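Peroxidase (Cellulomonas bogoriensis 69B4 = DSM 16987, PDB 6QZO) binds heme b and probably acts as a DyP-type peroxidase, using hydrogen peroxide to oxidise its substrates. Local coordinates at residues Ala253-Thr258 with Ala291-Ala296; Arg234-Asn239 with Leu326-Tyr331; Pro222-Gly227 with Val363-Gly368. All coordinates share one frame; numbering follows the deposited sequence.

Contact 1 (Ala253-Thr258 with Ala291-Ala296); sequences ATIGRT and AHIRRA. With HEM (protoporphyrin IX containing Fe), chain I.
I255 and H292 lie side by side and point the same way toward the heme, CD1 of I255 resting 3.9 Å from CB of H292. The H292 imidazole, with CG anti to the backbone N (chi1 -176°), reaches the porphyrin and gives the iron its axial ligand, NE2 of H292 to the heme iron 2.1 Å. I293 crosses I255 at about a right angle. CG2 of I293 meets I255 CG2 at 4.0 Å, while CG1 of I293, set between the backbone N and the carbonyl carbon (chi1 70°), directs CD1 of I293 onto CG of R257 at 3.7 Å. I255, R257 and I293 thus pack together against the methyl and propionate substituents of one pyrrole edge. An alanine in place of I293 would probably open a gap beside the propionate and leave R257 CG without the methyl it packs on. Behind this layer, the last turn of helix 248-255 meets the first turn of helix 292-296, for which A291 is the N-cap residue. H292 N donates to T254 O (3.0 Å) and I293 N to I255 O (3.1 Å), so two first-turn amides find acceptors at the end of another helix. G256 leaves that helix with positive phi. R257 NE binds G262 O, and H292 ND1 is hydrogen-bonded to D350 OD2. Iron at NE2, D350 at ND1 and T254 at the amide together probably limit rotation of the H292 ring, the usual setting of a proximal heme ligand.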
loop_
_atom_site.group_PDB
_atom_site.type_symbol
_atom_site.label_atom_id
_atom_site.label_comp_id
_atom_site.label_asym_id
_atom_site.label_seq_id
_atom_site.Cartn_x
_atom_site.Cartn_y
_atom_site.Cartn_z
ATOM N N ALA A 253 -8.852 22.495 -18.450
ATOM C CA ALA A 253 -8.042 23.546 -19.105
ATOM C C ALA A 253 -6.573 23.402 -18.670
ATOM O O ALA A 253 -5.691 23.620 -19.524
ATOM C CB ALA A 253 -8.590 24.915 -18.805
ATOM N N THR A 254 -6.343 23.035 -17.398
ATOM C CA THR A 254 -5.006 22.917 -16.758
ATOM C C THR A 254 -4.160 21.888 -17.521
ATOM O O THR A 254 -2.977 22.150 -17.752
ATOM C CB THR A 254 -5.120 22.566 -15.269
ATOM O OG1 THR A 254 -5.656 23.682 -14.563
ATOM C CG2 THR A 254 -3.782 22.235 -14.631
ATOM N N ILE A 255 -4.776 20.776 -17.915
ATOM C CA ILE A 255 -4.111 19.629 -18.596
ATOM C C ILE A 255 -4.200 19.791 -20.115
ATOM O O ILE A 255 -3.201 19.489 -20.780
ATOM C CB ILE A 255 -4.737 18.303 -18.126
ATOM C CG1 ILE A 255 -4.506 18.080 -16.630
ATOM C CG2 ILE A 255 -4.238 17.125 -18.965
ATOM C CD1 ILE A 255 -3.059 18.006 -16.217
ATOM N N GLY A 256 -5.366 20.205 -20.619
ATOM C CA GLY A 256 -5.718 20.251 -22.049
ATOM C C GLY A 256 -6.503 19.022 -22.490
ATOM O O GLY A 256 -6.673 18.859 -23.704
ATOM N N ARG A 257 -6.970 18.190 -21.546
ATOM C CA ARG A 257 -7.792 16.979 -21.828
ATOM C C ARG A 257 -8.939 16.857 -20.810
ATOM O O ARG A 257 -8.797 17.359 -19.674
ATOM C CB ARG A 257 -6.924 15.713 -21.808
ATOM C CG ARG A 257 -5.683 15.795 -22.684
ATOM C CD ARG A 257 -4.841 14.539 -22.646
ATOM N NE ARG A 257 -5.379 13.681 -23.680
ATOM C CZ ARG A 257 -4.763 13.265 -24.775
ATOM N NH1 ARG A 257 -3.496 13.554 -25.015
ATOM N NH2 ARG A 257 -5.450 12.518 -25.625
ATOM N N THR A 258 -10.029 16.187 -21.187
ATOM C CA THR A 258 -11.256 16.054 -20.352
ATOM C C THR A 258 -11.033 14.969 -19.305
ATOM O O THR A 258 -10.185 14.079 -19.545
ATOM C CB THR A 258 -12.508 15.758 -21.184
ATOM O OG1 THR A 258 -12.341 14.455 -21.739
ATOM C CG2 THR A 258 -12.742 16.776 -22.278
ATOM N N ALA A 291 -1.155 24.992 -20.938
ATOM C CA ALA A 291 -1.766 23.670 -20.653
ATOM C C ALA A 291 -0.653 22.618 -20.617
ATOM O O ALA A 291 0.267 22.710 -21.454
ATOM C CB ALA A 291 -2.798 23.324 -21.690
ATOM N N HIS A 292 -0.757 21.654 -19.703
ATOM C CA HIS A 292 0.296 20.649 -19.419
ATOM C C HIS A 292 0.740 19.977 -20.723
ATOM O O HIS A 292 1.946 19.841 -20.933
ATOM C CB HIS A 292 -0.194 19.636 -18.366
ATOM C CG HIS A 292 0.839 18.642 -17.939
ATOM N ND1 HIS A 292 2.017 19.016 -17.328
ATOM C CD2 HIS A 292 0.864 17.287 -18.019
ATOM C CE1 HIS A 292 2.734 17.935 -17.062
ATOM N NE2 HIS A 292 2.044 16.846 -17.472
ATOM N N ILE A 293 -0.202 19.536 -21.553
ATOM C CA ILE A 293 0.130 18.640 -22.698
ATOM C C ILE A 293 0.686 19.482 -23.851
ATOM O O ILE A 293 1.325 18.902 -24.746
ATOM C CB ILE A 293 -1.077 17.783 -23.130
ATOM C CG1 ILE A 293 -2.178 18.612 -23.799
ATOM C CG2 ILE A 293 -1.590 16.975 -21.954
ATOM C CD1 ILE A 293 -3.175 17.783 -24.553
ATOM N N ARG A 294 0.441 20.788 -23.851
ATOM C CA ARG A 294 1.068 21.697 -24.840
ATOM C C ARG A 294 2.536 21.881 -24.443
ATOM O O ARG A 294 3.394 21.735 -25.308
ATOM C CB ARG A 294 0.323 23.032 -24.913
ATOM C CG ARG A 294 0.904 24.001 -25.928
ATOM C CD ARG A 294 0.237 25.355 -25.845
ATOM N NE ARG A 294 -1.096 25.331 -26.416
ATOM C CZ ARG A 294 -1.372 25.403 -27.718
ATOM N NH1 ARG A 294 -0.392 25.484 -28.609
ATOM N NH2 ARG A 294 -2.635 25.382 -28.130
ATOM N N ARG A 295 2.793 22.173 -23.173
ATOM C CA ARG A 295 4.143 22.517 -22.660
ATOM C C ARG A 295 5.019 21.256 -22.583
ATOM O O ARG A 295 6.247 21.406 -22.668
ATOM C CB ARG A 295 4.023 23.212 -21.300
ATOM C CG ARG A 295 3.290 24.538 -21.354
ATOM C CD ARG A 295 4.043 25.582 -22.147
ATOM N NE ARG A 295 5.305 25.923 -21.503
ATOM C CZ ARG A 295 6.270 26.647 -22.060
ATOM N NH1 ARG A 295 6.135 27.107 -23.295
ATOM N NH2 ARG A 295 7.377 26.878 -21.389
ATOM N N ALA A 296 4.413 20.075 -22.426
ATOM C CA ALA A 296 5.114 18.789 -22.198
ATOM C C ALA A 296 5.377 18.074 -23.527
ATOM O O ALA A 296 6.272 17.198 -23.557
ATOM C CB ALA A 296 4.309 17.929 -21.267
HETATM C CHA HEM I . 0.888 14.085 -20.072
HETATM C CHB HEM I . -0.464 14.420 -15.465
HETATM C CHC HEM I . 4.051 15.627 -14.241
HETATM C CHD HEM I . 5.491 14.888 -18.783
HETATM C C1A HEM I . 0.139 14.105 -18.928
HETATM C C2A HEM I . -1.279 13.958 -18.891
HETATM C C3A HEM I . -1.654 14.069 -17.591
HETATM C C4A HEM I . -0.478 14.249 -16.830
HETATM C CMA HEM I . -3.061 13.997 -17.029
HETATM C CAA HEM I . -2.212 13.779 -20.075
HETATM C CBA HEM I . -2.443 12.319 -20.463
HETATM C CGA HEM I . -1.207 11.773 -21.100
HETATM O O1A HEM I . -0.382 11.186 -20.346
HETATM O O2A HEM I . -1.018 11.922 -22.340
HETATM C C1B HEM I . 0.672 14.787 -14.754
HETATM C C2B HEM I . 0.635 15.018 -13.352
HETATM C C3B HEM I . 1.912 15.368 -12.987
HETATM C C4B HEM I . 2.695 15.340 -14.230
HETATM C CMB HEM I . -0.588 14.878 -12.448
HETATM C CAB HEM I . 2.496 15.646 -11.660
HETATM C CBB HEM I . 1.881 15.375 -10.509
HETATM C C1C HEM I . 4.850 15.524 -15.356
HETATM C C2C HEM I . 6.219 15.789 -15.360
HETATM C C3C HEM I . 6.674 15.595 -16.643
HETATM C C4C HEM I . 5.530 15.192 -17.440
HETATM C CMC HEM I . 7.100 16.221 -14.220
HETATM C CAC HEM I . 8.127 15.818 -16.864
HETATM C CBC HEM I . 8.763 15.679 -17.996
HETATM C C1D HEM I . 4.310 14.608 -19.500
HETATM C C2D HEM I . 4.318 14.325 -20.948
HETATM C C3D HEM I . 3.039 14.122 -21.312
HETATM C C4D HEM I . 2.261 14.271 -20.070
HETATM C CMD HEM I . 5.485 14.294 -21.919
HETATM C CAD HEM I . 2.530 13.800 -22.722
HETATM C CBD HEM I . 2.207 15.095 -23.495
HETATM C CGD HEM I . 1.742 14.907 -24.934
HETATM O O1D HEM I . 2.567 14.687 -25.847
HETATM O O2D HEM I . 0.522 15.003 -25.250
HETATM N NA HEM I . 0.611 14.280 -17.660
HETATM N NB HEM I . 1.900 14.994 -15.230
HETATM N NC HEM I . 4.433 15.174 -16.606
HETATM N ND HEM I . 3.055 14.561 -19.033
HETATM FE FE HEM I . 2.476 14.814 -17.250
#

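Contact 2 (Arg234-Asn239 with Leu326-Tyr331). With HEM (protoporphyrin IX containing Fe), chain I.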
loop_
_atom_site.group_PDB
_atom_site.type_symbol
_atom_site.label_atom_id
_atom_site.label_comp_id
_atom_site.label_asym_id
_atom_site.label_seq_id
_atom_site.Cartn_x
_atom_site.Cartn_y
_atom_site.Cartn_z
ATOM N N ARG A 234 10.968 11.228 -10.004
ATOM C CA ARG A 234 10.451 12.436 -9.323
ATOM C C ARG A 234 9.259 12.017 -8.459
ATOM O O ARG A 234 8.287 11.443 -9.005
ATOM C CB ARG A 234 10.005 13.490 -10.332
ATOM C CG ARG A 234 11.072 13.901 -11.327
ATOM C CD ARG A 234 12.048 14.913 -10.778
ATOM N NE ARG A 234 11.579 16.270 -10.847
ATOM C CZ ARG A 234 12.288 17.339 -10.519
ATOM N NH1 ARG A 234 13.512 17.231 -10.021
ATOM N NH2 ARG A 234 11.725 18.522 -10.671
ATOM N N ARG A 235 9.355 12.251 -7.159
ATOM C CA ARG A 235 8.210 12.186 -6.219
ATOM C C ARG A 235 7.496 13.529 -6.330
ATOM O O ARG A 235 8.104 14.551 -5.935
ATOM C CB ARG A 235 8.708 11.931 -4.797
ATOM C CG ARG A 235 7.624 11.487 -3.834
ATOM C CD ARG A 235 8.166 11.292 -2.439
ATOM N NE ARG A 235 7.150 10.945 -1.461
ATOM C CZ ARG A 235 6.585 9.751 -1.315
ATOM N NH1 ARG A 235 6.895 8.744 -2.117
ATOM N NH2 ARG A 235 5.691 9.551 -0.359
ATOM N N ILE A 236 6.302 13.557 -6.917
ATOM C CA ILE A 236 5.601 14.844 -7.200
ATOM C C ILE A 236 4.310 14.851 -6.386
ATOM O O ILE A 236 3.410 14.051 -6.684
ATOM C CB ILE A 236 5.359 15.080 -8.705
ATOM C CG1 ILE A 236 6.604 14.770 -9.539
ATOM C CG2 ILE A 236 4.896 16.509 -8.932
ATOM C CD1 ILE A 236 6.374 14.890 -11.034
ATOM N N ALA A 237 4.266 15.738 -5.383
ATOM C CA ALA A 237 3.137 15.889 -4.447
ATOM C C ALA A 237 1.993 16.617 -5.158
ATOM O O ALA A 237 2.274 17.561 -5.957
ATOM C CB ALA A 237 3.601 16.631 -3.234
ATOM N N MET A 238 0.754 16.194 -4.889
ATOM C CA MET A 238 -0.478 16.863 -5.391
ATOM C C MET A 238 -1.106 17.633 -4.234
ATOM O O MET A 238 -1.322 17.049 -3.163
ATOM C CB MET A 238 -1.476 15.848 -5.941
ATOM C CG MET A 238 -0.992 15.132 -7.156
ATOM S SD MET A 238 -1.972 13.632 -7.445
ATOM C CE MET A 238 -1.544 13.329 -9.162
ATOM N N ASN A 239 -1.329 18.931 -4.430
ATOM C CA ASN A 239 -2.086 19.744 -3.450
ATOM C C ASN A 239 -3.564 19.509 -3.745
ATOM O O ASN A 239 -4.159 20.321 -4.457
ATOM C CB ASN A 239 -1.665 21.208 -3.500
ATOM C CG ASN A 239 -2.103 21.947 -2.261
ATOM O OD1 ASN A 239 -2.997 21.480 -1.555
ATOM N ND2 ASN A 239 -1.489 23.086 -1.988
ATOM N N LEU A 326 2.185 11.605 -7.303
ATOM C CA LEU A 326 2.608 10.749 -8.439
ATOM C C LEU A 326 4.054 10.300 -8.190
ATOM O O LEU A 326 4.896 11.172 -7.862
ATOM C CB LEU A 326 2.489 11.572 -9.721
ATOM C CG LEU A 326 2.431 10.765 -11.021
ATOM C CD1 LEU A 326 1.121 9.997 -11.131
ATOM C CD2 LEU A 326 2.626 11.661 -12.225
ATOM N N LEU A 327 4.297 8.982 -8.210
ATOM C CA LEU A 327 5.647 8.402 -8.368
ATOM C C LEU A 327 5.959 8.488 -9.849
ATOM O O LEU A 327 5.575 7.574 -10.576
ATOM C CB LEU A 327 5.691 6.942 -7.918
ATOM C CG LEU A 327 5.605 6.682 -6.424
ATOM C CD1 LEU A 327 6.169 5.302 -6.086
ATOM C CD2 LEU A 327 6.330 7.752 -5.616
ATOM N N PHE A 328 6.564 9.590 -10.255
ATOM C CA PHE A 328 6.852 9.864 -11.683
ATOM C C PHE A 328 8.181 9.202 -12.030
ATOM O O PHE A 328 9.247 9.791 -11.735
ATOM C CB PHE A 328 6.856 11.365 -11.936
ATOM C CG PHE A 328 6.750 11.702 -13.391
ATOM C CD1 PHE A 328 5.694 11.223 -14.146
ATOM C CD2 PHE A 328 7.695 12.496 -14.001
ATOM C CE1 PHE A 328 5.569 11.554 -15.476
ATOM C CE2 PHE A 328 7.593 12.801 -15.347
ATOM C CZ PHE A 328 6.536 12.328 -16.076
ATOM N N VAL A 329 8.107 8.002 -12.601
ATOM C CA VAL A 329 9.286 7.205 -13.054
ATOM C C VAL A 329 9.330 7.311 -14.576
ATOM O O VAL A 329 8.306 7.000 -15.205
ATOM C CB VAL A 329 9.159 5.738 -12.603
ATOM C CG1 VAL A 329 10.388 4.917 -12.989
ATOM C CG2 VAL A 329 8.896 5.622 -11.107
ATOM N N THR A 330 10.448 7.766 -15.151
ATOM C CA THR A 330 10.646 7.833 -16.630
ATOM C C THR A 330 11.927 7.088 -17.016
ATOM O O THR A 330 12.870 7.074 -16.221
ATOM C CB THR A 330 10.671 9.272 -17.153
ATOM O OG1 THR A 330 11.916 9.857 -16.770
ATOM C CG2 THR A 330 9.527 10.121 -16.634
ATOM N N TYR A 331 11.915 6.485 -18.199
ATOM C CA TYR A 331 13.063 5.795 -18.835
ATOM C C TYR A 331 13.329 6.416 -20.210
ATOM O O TYR A 331 12.373 6.656 -20.961
ATOM C CB TYR A 331 12.787 4.303 -18.973
ATOM C CG TYR A 331 12.658 3.578 -17.662
ATOM C CD1 TYR A 331 13.779 3.198 -16.947
ATOM C CD2 TYR A 331 11.416 3.248 -17.152
ATOM C CE1 TYR A 331 13.673 2.533 -15.742
ATOM C CE2 TYR A 331 11.290 2.594 -15.945
ATOM C CZ TYR A 331 12.425 2.232 -15.237
ATOM O OH TYR A 331 12.310 1.539 -14.064
HETATM C CHA HEM I . 0.888 14.085 -20.072
HETATM C CHB HEM I . -0.464 14.420 -15.465
HETATM C CHC HEM I . 4.051 15.627 -14.241
HETATM C CHD HEM I . 5.491 14.888 -18.783
HETATM C C1A HEM I . 0.139 14.105 -18.928
HETATM C C2A HEM I . -1.279 13.958 -18.891
HETATM C C3A HEM I . -1.654 14.069 -17.591
HETATM C C4A HEM I . -0.478 14.249 -16.830
HETATM C CMA HEM I . -3.061 13.997 -17.029
HETATM C CAA HEM I . -2.212 13.779 -20.075
HETATM C CBA HEM I . -2.443 12.319 -20.463
HETATM C CGA HEM I . -1.207 11.773 -21.100
HETATM O O1A HEM I . -0.382 11.186 -20.346
HETATM O O2A HEM I . -1.018 11.922 -22.340
HETATM C C1B HEM I . 0.672 14.787 -14.754
HETATM C C2B HEM I . 0.635 15.018 -13.352
HETATM C C3B HEM I . 1.912 15.368 -12.987
HETATM C C4B HEM I . 2.695 15.340 -14.230
HETATM C CMB HEM I . -0.588 14.878 -12.448
HETATM C CAB HEM I . 2.496 15.646 -11.660
HETATM C CBB HEM I . 1.881 15.375 -10.509
HETATM C C1C HEM I . 4.850 15.524 -15.356
HETATM C C2C HEM I . 6.219 15.789 -15.360
HETATM C C3C HEM I . 6.674 15.595 -16.643
HETATM C C4C HEM I . 5.530 15.192 -17.440
HETATM C CMC HEM I . 7.100 16.221 -14.220
HETATM C CAC HEM I . 8.127 15.818 -16.864
HETATM C CBC HEM I . 8.763 15.679 -17.996
HETATM C C1D HEM I . 4.310 14.608 -19.500
HETATM C C2D HEM I . 4.318 14.325 -20.948
HETATM C C3D HEM I . 3.039 14.122 -21.312
HETATM C C4D HEM I . 2.261 14.271 -20.070
HETATM C CMD HEM I . 5.485 14.294 -21.919
HETATM C CAD HEM I . 2.530 13.800 -22.722
HETATM C CBD HEM I . 2.207 15.095 -23.495
HETATM C CGD HEM I . 1.742 14.907 -24.934
HETATM O O1D HEM I . 2.567 14.687 -25.847
HETATM O O2D HEM I . 0.522 15.003 -25.250
HETATM N NA HEM I . 0.611 14.280 -17.660
HETATM N NB HEM I . 1.900 14.994 -15.230
HETATM N NC HEM I . 4.433 15.174 -16.606
HETATM N ND HEM I . 3.055 14.561 -19.033
HETATM FE FE HEM I . 2.476 14.814 -17.250
#
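R234 and I236 pair with F328 and L326 as hydrogen-bonded positions of two antiparallel strands, whose short axes run 149° apart. Each pair closes two backbone bonds, among them R234 N to F328 O (2.8 Å) and I236 N to L326 O (2.9 Å), and R235 with L327 forms the non-hydrogen-bonded pair between them. L326 and F328 cover the porphyrin face opposite H292, and I236 meets the heme at its rim, beside CMC and the vinyl CAB/CBB. F328, its CG anti to the backbone N (chi1 -164°), brings CE2 to 3.2 Å from HEM C3C; one face of its ring looks onto that pyrrole and the other is covered by T330 CG2. I236 CD1 lies 3.7 Å from CB of F328 and 3.5 Å from HEM CMC. L326 CD2 sits 3.9 Å from HEM C3B. F328 and L326 thus roof the distal face, while I236 and M238, whose CE nears the methyl CMB, line the heme edge. R234 starts on the F328 side, then folds away at chi2 and chi3 to a salt bridge with D132. On the other face of the sheet R235 and L327 run side by side, and the R235 guanidinium makes cation-pi contacts with W138 and Y312. The strands are the inner pair of the four-stranded sheet of the C-terminal ferredoxin-like half: strand 306-314, whose heme-binding R307 touches F328, borders 323-332, strand 356-366 borders 229-238, and N239 is the N-cap of helix 240-243.

Contact 3 (Pro222-Gly227 with Val363-Gly368); sequences PGWLTG and VFAVPG
The carbonyl oxygen of G223 is gripped twice by T226, through OG1 at 2.7 Å and through the backbone N at 3.3 Å, and this clamps the 3-10 turn 223-225 that packs against the end of strand 356-366. Strand 356-366 is the last of the four strands of the C-terminal ferredoxin-like sheet, and at A365 it bonds on to F105 of strand 100-105 in the N-terminal sheet. W224, with CG set between the backbone N and the carbonyl carbon (chi1 73°), sends the far end of its indole across: CH2 of W224 meets A365 CB at 3.8 Å, and CZ3 approaches CG of P367 at 4.2 Å. L225 CG lies 3.7 Å above the W224 ring plane, so L225 backs one face of the indole while both side chains touch the strand end. L225 CD2 goes on to touch V366 O at 3.3 Å. The indole NE1 is satisfied by R118 O. F105 also touches both W224 and P367, which places the turn near the junction of the two sheets. Beyond the turn G227 has positive phi, which favours glycine, and a CB on G368 would clash with T226 O. The CA of G368 makes CA-H...O contacts to T226 O and, at 3.4 Å, to G227 O.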
loop_
_atom_site.group_PDB
_atom_site.type_symbol
_atom_site.label_atom_id
_atom_site.label_comp_id
_atom_site.label_asym_id
_atom_site.label_seq_id
_atom_site.Cartn_x
_atom_site.Cartn_y
_atom_site.Cartn_z
ATOM N N PRO A 222 29.209 5.084 -22.987
ATOM C CA PRO A 222 30.033 3.928 -22.618
ATOM C C PRO A 222 29.411 2.573 -22.989
ATOM O O PRO A 222 28.214 2.434 -22.904
ATOM C CB PRO A 222 30.152 4.092 -21.095
ATOM C CG PRO A 222 28.812 4.685 -20.683
ATOM C CD PRO A 222 28.391 5.556 -21.860
ATOM N N GLY A 223 30.260 1.612 -23.375
ATOM C CA GLY A 223 29.877 0.315 -23.964
ATOM C C GLY A 223 29.077 -0.546 -23.008
ATOM O O GLY A 223 28.269 -1.360 -23.486
ATOM N N TRP A 224 29.286 -0.394 -21.700
ATOM C CA TRP A 224 28.631 -1.241 -20.665
ATOM C C TRP A 224 27.112 -0.994 -20.604
ATOM O O TRP A 224 26.410 -1.847 -20.026
ATOM C CB TRP A 224 29.276 -1.025 -19.293
ATOM C CG TRP A 224 28.964 0.281 -18.627
ATOM C CD1 TRP A 224 29.720 1.414 -18.669
ATOM C CD2 TRP A 224 27.842 0.583 -17.774
ATOM N NE1 TRP A 224 29.140 2.402 -17.924
ATOM C CE2 TRP A 224 27.989 1.919 -17.354
ATOM C CE3 TRP A 224 26.738 -0.142 -17.312
ATOM C CZ2 TRP A 224 27.083 2.543 -16.501
ATOM C CZ3 TRP A 224 25.835 0.477 -16.475
ATOM C CH2 TRP A 224 26.006 1.800 -16.077
ATOM N N LEU A 225 26.617 0.114 -21.161
ATOM C CA LEU A 225 25.172 0.457 -21.128
ATOM C C LEU A 225 24.407 -0.122 -22.326
ATOM O O LEU A 225 23.197 0.168 -22.408
ATOM C CB LEU A 225 25.016 1.978 -21.093
ATOM C CG LEU A 225 24.860 2.580 -19.703
ATOM C CD1 LEU A 225 24.830 4.083 -19.828
ATOM C CD2 LEU A 225 23.597 2.082 -19.013
ATOM N N THR A 226 25.034 -0.918 -23.195
ATOM C CA THR A 226 24.325 -1.604 -24.308
ATOM C C THR A 226 23.141 -2.399 -23.757
ATOM O O THR A 226 23.381 -3.242 -22.875
ATOM C CB THR A 226 25.206 -2.607 -25.064
ATOM O OG1 THR A 226 26.450 -1.970 -25.352
ATOM C CG2 THR A 226 24.541 -3.102 -26.331
ATOM N N GLY A 227 21.935 -2.177 -24.300
ATOM C CA GLY A 227 20.684 -2.817 -23.849
ATOM C C GLY A 227 20.089 -2.097 -22.636
ATOM O O GLY A 227 19.000 -2.515 -22.152
ATOM N N VAL A 363 18.358 10.255 -10.267
ATOM C CA VAL A 363 18.773 9.811 -11.625
ATOM C C VAL A 363 19.623 8.559 -11.462
ATOM O O VAL A 363 20.473 8.553 -10.559
ATOM C CB VAL A 363 19.540 10.920 -12.369
ATOM C CG1 VAL A 363 19.837 10.521 -13.793
ATOM C CG2 VAL A 363 18.777 12.232 -12.317
ATOM N N PHE A 364 19.378 7.551 -12.299
ATOM C CA PHE A 364 20.101 6.254 -12.283
ATOM C C PHE A 364 20.406 5.825 -13.715
ATOM O O PHE A 364 19.618 6.132 -14.644
ATOM C CB PHE A 364 19.280 5.165 -11.594
ATOM C CG PHE A 364 18.897 5.516 -10.183
ATOM C CD1 PHE A 364 19.759 5.269 -9.135
ATOM C CD2 PHE A 364 17.687 6.127 -9.913
ATOM C CE1 PHE A 364 19.409 5.611 -7.837
ATOM C CE2 PHE A 364 17.350 6.463 -8.617
ATOM C CZ PHE A 364 18.203 6.207 -7.587
ATOM N N ALA A 365 21.545 5.144 -13.867
ATOM C CA ALA A 365 21.937 4.431 -15.103
ATOM C C ALA A 365 21.493 2.982 -14.941
ATOM O O ALA A 365 21.786 2.389 -13.898
ATOM C CB ALA A 365 23.420 4.543 -15.311
ATOM N N VAL A 366 20.801 2.453 -15.936
ATOM C CA VAL A 366 20.185 1.107 -15.886
ATOM C C VAL A 366 20.973 0.201 -16.821
ATOM O O VAL A 366 20.937 0.375 -18.043
ATOM C CB VAL A 366 18.693 1.204 -16.261
ATOM C CG1 VAL A 366 18.024 -0.159 -16.314
ATOM C CG2 VAL A 366 17.963 2.126 -15.291
ATOM N N PRO A 367 21.722 -0.789 -16.284
ATOM C CA PRO A 367 22.407 -1.754 -17.126
ATOM C C PRO A 367 21.436 -2.431 -18.091
ATOM O O PRO A 367 20.216 -2.422 -17.845
ATOM C CB PRO A 367 22.962 -2.804 -16.158
ATOM C CG PRO A 367 23.019 -2.103 -14.826
ATOM C CD PRO A 367 21.945 -1.039 -14.856
ATOM N N GLY A 368 22.000 -3.017 -19.146
ATOM C CA GLY A 368 21.275 -3.884 -20.081
ATOM C C GLY A 368 20.870 -5.150 -19.366
ATOM O O GLY A 368 21.201 -5.273 -18.180
#

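Overall arrangement
From the N terminus, segment 222-227 comes first, then 234-239 and 253-258; their partners 291-296, 326-331 and 363-368 follow in reverse order. The three loops are therefore fully nested, with contact 1 inside contact 2 and contact 2 inside contact 3, and none cross. The innermost loop has no helix or strand between its segments. Contact 1, a junction of two helices, and contact 2, within the C-terminal sheet, lie about 17 Å apart between centres and hold the heme between them. Contact 3 fastens a loop turn to the end of strand 356-366, the neighbour of 229-238 in the same sheet, and its centre is about 33 Å from that of contact 1.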